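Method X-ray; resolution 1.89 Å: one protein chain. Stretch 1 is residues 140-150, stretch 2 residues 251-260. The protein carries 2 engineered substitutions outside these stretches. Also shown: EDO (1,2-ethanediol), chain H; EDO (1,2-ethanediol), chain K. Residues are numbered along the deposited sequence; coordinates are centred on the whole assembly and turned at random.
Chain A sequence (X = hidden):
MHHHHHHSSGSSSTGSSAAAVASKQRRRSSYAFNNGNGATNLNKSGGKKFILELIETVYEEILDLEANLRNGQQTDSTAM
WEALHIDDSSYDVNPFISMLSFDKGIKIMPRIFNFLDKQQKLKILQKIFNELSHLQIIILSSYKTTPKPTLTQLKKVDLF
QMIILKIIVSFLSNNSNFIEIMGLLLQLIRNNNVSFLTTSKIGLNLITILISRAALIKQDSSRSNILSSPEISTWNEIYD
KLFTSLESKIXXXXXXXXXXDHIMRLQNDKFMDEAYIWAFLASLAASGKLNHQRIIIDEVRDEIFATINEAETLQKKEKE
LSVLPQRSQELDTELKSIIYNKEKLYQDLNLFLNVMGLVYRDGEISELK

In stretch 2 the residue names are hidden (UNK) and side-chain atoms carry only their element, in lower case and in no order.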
# COMPACT_ATOMS: atom_id res chain seq x y z
N LEU A 140 0.91 13.33 2.04
CA LEU A 140 0.29 13.64 0.75
C LEU A 140 -0.76 12.64 0.30
O LEU A 140 -1.70 13.02 -0.38
CB LEU A 140 1.35 13.80 -0.37
CG LEU A 140 2.23 15.05 -0.29
CD1 LEU A 140 3.27 15.05 -1.41
CD2 LEU A 140 1.39 16.34 -0.29
N SER A 141 -0.55 11.35 0.60
CA SER A 141 -1.45 10.27 0.19
C SER A 141 -2.55 9.96 1.23
O SER A 141 -3.38 9.08 0.98
CB SER A 141 -0.67 9.01 -0.18
OG SER A 141 0.09 8.56 0.93
N SER A 142 -2.56 10.66 2.38
CA SER A 142 -3.61 10.46 3.39
C SER A 142 -4.77 11.43 3.09
O SER A 142 -4.55 12.64 3.01
CB SER A 142 -3.09 10.72 4.80
OG SER A 142 -4.15 10.74 5.75
N TYR A 143 -6.00 10.90 3.00
CA TYR A 143 -7.20 11.72 2.81
C TYR A 143 -7.46 12.63 4.02
O TYR A 143 -8.16 13.62 3.89
CB TYR A 143 -8.42 10.84 2.52
CG TYR A 143 -8.90 9.98 3.67
CD1 TYR A 143 -9.73 10.51 4.66
CD2 TYR A 143 -8.63 8.61 3.71
CE1 TYR A 143 -10.25 9.71 5.67
CE2 TYR A 143 -9.17 7.80 4.70
CZ TYR A 143 -9.97 8.35 5.69
OH TYR A 143 -10.46 7.59 6.72
N LYS A 144 -6.90 12.28 5.20
CA LYS A 144 -7.06 13.06 6.42
C LYS A 144 -6.18 14.30 6.39
O LYS A 144 -6.69 15.38 6.66
CB LYS A 144 -6.78 12.20 7.67
CG LYS A 144 -7.96 11.34 8.10
CD LYS A 144 -8.96 12.11 8.97
CE LYS A 144 -10.33 11.46 8.98
NZ LYS A 144 -11.33 12.29 9.69
N THR A 145 -4.88 14.14 6.08
CA THR A 145 -3.94 15.27 6.05
C THR A 145 -3.94 16.04 4.72
O THR A 145 -3.60 17.23 4.72
CB THR A 145 -2.54 14.83 6.46
OG1 THR A 145 -2.18 13.67 5.71
CG2 THR A 145 -2.41 14.57 7.96
N THR A 146 -4.29 15.38 3.60
CA THR A 146 -4.36 15.98 2.25
C THR A 146 -5.72 15.60 1.60
O THR A 146 -5.77 14.66 0.78
CB THR A 146 -3.10 15.62 1.42
OG1 THR A 146 -1.93 15.91 2.19
CG2 THR A 146 -3.03 16.39 0.09
N PRO A 147 -6.84 16.26 1.99
CA PRO A 147 -8.14 15.89 1.42
C PRO A 147 -8.33 16.30 -0.03
O PRO A 147 -9.12 15.68 -0.73
CB PRO A 147 -9.15 16.58 2.35
CG PRO A 147 -8.42 17.78 2.85
CD PRO A 147 -6.98 17.36 2.98
N LYS A 148 -7.57 17.31 -0.50
CA LYS A 148 -7.64 17.79 -1.88
C LYS A 148 -6.25 17.78 -2.55
O LYS A 148 -5.68 18.84 -2.81
CB LYS A 148 -8.30 19.19 -1.93
CG LYS A 148 -9.75 19.26 -1.43
CD LYS A 148 -10.74 18.60 -2.38
CE LYS A 148 -12.15 18.62 -1.82
NZ LYS A 148 -13.06 17.73 -2.60
N PRO A 149 -5.64 16.58 -2.79
CA PRO A 149 -4.31 16.57 -3.43
C PRO A 149 -4.35 17.09 -4.86
O PRO A 149 -5.28 16.79 -5.60
CB PRO A 149 -3.89 15.10 -3.37
CG PRO A 149 -5.16 14.35 -3.31
CD PRO A 149 -6.13 15.21 -2.56
N THR A 150 -3.35 17.87 -5.25
CA THR A 150 -3.29 18.40 -6.62
C THR A 150 -2.78 17.29 -7.55
O THR A 150 -2.27 16.28 -7.05
CB THR A 150 -2.39 19.65 -6.66
OG1 THR A 150 -1.05 19.25 -6.36
CG2 THR A 150 -2.84 20.73 -5.67
N UNK A 251 -12.95 0.47 9.13
CA UNK A 251 -13.73 1.19 8.12
C UNK A 251 -13.00 2.46 7.57
O UNK A 251 -13.19 2.82 6.41
c UNK A 251 -16.38 2.45 6.63
c UNK A 251 -15.88 2.70 8.03
o UNK A 251 -17.17 1.53 6.37
c UNK A 251 -15.14 1.50 8.65
n UNK A 251 -15.99 3.32 5.70
N UNK A 252 -12.11 3.07 8.40
CA UNK A 252 -11.36 4.28 8.03
C UNK A 252 -10.36 4.08 6.87
O UNK A 252 -9.83 5.06 6.34
c UNK A 252 -11.57 5.30 10.45
c UNK A 252 -10.68 4.91 9.26
c UNK A 252 -12.70 6.27 10.03
c UNK A 252 -10.74 5.92 11.56
N UNK A 253 -10.12 2.83 6.46
CA UNK A 253 -9.26 2.52 5.32
C UNK A 253 -9.96 2.90 3.99
O UNK A 253 -9.28 3.09 2.99
c UNK A 253 -9.37 -1.42 4.89
c UNK A 253 -8.06 0.70 6.70
c UNK A 253 -9.84 0.03 4.96
c UNK A 253 -8.74 1.05 5.35
N UNK A 254 -11.31 3.03 4.00
CA UNK A 254 -12.12 3.42 2.83
C UNK A 254 -12.26 4.96 2.86
O UNK A 254 -12.87 5.48 3.79
c UNK A 254 -13.47 1.24 2.62
c UNK A 254 -13.26 0.37 3.68
c UNK A 254 -13.64 -0.68 1.14
c UNK A 254 -13.50 2.74 2.84
c UNK A 254 -13.44 -1.54 2.21
c UNK A 254 -13.23 -1.02 3.47
c UNK A 254 -13.65 0.71 1.34
N UNK A 255 -11.64 5.70 1.90
CA UNK A 255 -11.71 7.18 1.95
C UNK A 255 -13.11 7.75 1.71
O UNK A 255 -13.94 7.07 1.10
c UNK A 255 -10.83 5.25 0.75
c UNK A 255 -10.74 7.62 0.83
c UNK A 255 -9.92 6.42 0.52
N UNK A 256 -13.39 9.00 2.19
CA UNK A 256 -14.71 9.59 1.93
C UNK A 256 -14.96 9.80 0.44
O UNK A 256 -14.02 9.87 -0.36
c UNK A 256 -14.67 10.94 2.66
c UNK A 256 -12.51 9.95 2.89
c UNK A 256 -13.45 10.91 3.51
N UNK A 257 -16.23 9.87 0.08
CA UNK A 257 -16.68 10.04 -1.29
C UNK A 257 -16.20 11.34 -1.94
O UNK A 257 -15.92 11.35 -3.14
n UNK A 257 -20.44 13.12 -4.13
c UNK A 257 -18.19 9.96 -1.31
c UNK A 257 -20.02 11.89 -4.41
n UNK A 257 -19.50 11.13 -3.46
c UNK A 257 -18.75 9.04 -2.38
n UNK A 257 -20.09 11.45 -5.66
c UNK A 257 -19.00 9.77 -3.68
N UNK A 258 -16.12 12.43 -1.16
CA UNK A 258 -15.66 13.74 -1.64
C UNK A 258 -14.20 13.64 -2.08
O UNK A 258 -13.80 14.25 -3.08
o UNK A 258 -18.65 14.53 0.77
o UNK A 258 -17.66 12.66 1.38
c UNK A 258 -15.89 14.88 -0.62
c UNK A 258 -17.62 13.85 1.01
c UNK A 258 -16.25 14.48 0.81
N UNK A 259 -13.40 12.79 -1.36
CA UNK A 259 -12.01 12.53 -1.70
C UNK A 259 -11.95 11.73 -3.01
O UNK A 259 -11.22 12.14 -3.91
c UNK A 259 -9.87 11.46 -0.82
c UNK A 259 -7.15 10.82 -1.06
c UNK A 259 -11.32 11.78 -0.57
c UNK A 259 -8.88 12.42 -0.58
c UNK A 259 -9.47 10.18 -1.19
c UNK A 259 -7.53 12.11 -0.74
o UNK A 259 -5.83 10.50 -1.18
c UNK A 259 -8.12 9.85 -1.31
N UNK A 260 -12.73 10.63 -3.11
CA UNK A 260 -12.78 9.79 -4.32
C UNK A 260 -13.10 10.62 -5.57
O UNK A 260 -12.38 10.53 -6.57
n UNK A 260 -14.36 6.79 -2.76
c UNK A 260 -13.39 7.60 -3.15
o UNK A 260 -12.24 7.48 -2.72
c UNK A 260 -13.78 8.65 -4.16
C1 EDO H . -16.65 3.84 -0.65
O1 EDO H . -16.28 2.49 -0.85
C2 EDO H . -15.68 4.49 0.37
O2 EDO H . -14.37 4.66 -0.19
C1 EDO K . -5.13 8.19 -3.39
O1 EDO K . -4.18 9.09 -2.84
C2 EDO K . -4.75 7.86 -4.84
O2 EDO K . -5.74 6.99 -5.38
O HOH W 1 -4.35 12.52 -0.30
O HOH W 2 -6.18 7.96 0.95

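Position 251 has three side-chain carbons, the third carrying one oxygen and one nitrogen. It touches nothing on stretch 1. The amide end and chain length make it Q251.

Position 252 has four carbons, forked at the second. Its backbone O lies 2.6 Å from Y143 OH, and its CB lies 3.7 Å from the same OH. The fork identifies L252.

Position 253 also has four carbons, but the fork is at the first, and one arm is two carbons long. Its CA-to-CB bond points away from stretch 1. This is I253.

Position 254 has one carbon followed by a ring of six carbons, with no oxygen on it. Its CA-to-CB bond points away from stretch 1. This is F254, whose backbone N donates to Q251 O at 3.1 Å.

Position 255 has three carbons that close a ring onto the backbone N. Its CB is 3.7 Å from Y143 CD2. The closed ring makes it P255.

Position 256 repeats that pattern of three carbons closing onto N. Its ring packs against Y143. The closure onto N makes it P256. The closest pair is P256 CD and Y143 CD1, at 3.3 Å. The residue occupies the N-cap position of the helix that follows.

Position 257 has three carbons, a nitrogen, then a carbon carrying two more nitrogens. It is out of reach of stretch 1. The guanidinium group makes it R257.

Position 258 has three carbons, the third carrying two oxygens. Its backbone O is 3.6 Å from K148 NZ, while the carboxylate end leads away from stretch 1. The carboxylate on a three-carbon chain makes it E258.

Position 259 has one carbon, then a six-carbon ring bearing one oxygen. The ring lies against Y143 CB, and the oxygen identifies Y259.

Position 260 has two carbons, the second carrying one oxygen and one nitrogen. It has no contact with stretch 1. The short amide side chain makes it N260. Its backbone N donates to P256 O at 3.1 Å.

Two tyrosines carry most of the contact. Y143 points toward stretch 2 and places P255 CA and P256 CD over one face of its ring, 4.1 and 3.6 Å from the ring centroid. Its OH donates to L252 O at the ring edge, so packing and a hydrogen bond fix the same side chain. In turn, Y143 CB sits over one face of the Y259 ring, 3.5 Å from its centroid. P149 CD adds an apolar contact with Y259 CE1 at 3.9 Å. Water 1 bridges the stretches, its O 2.8 Å from T146 O and hydrogen-bonded to Y259 OH at 2.7 Å.

Stretch 2 251-260: QLIFPPREYN
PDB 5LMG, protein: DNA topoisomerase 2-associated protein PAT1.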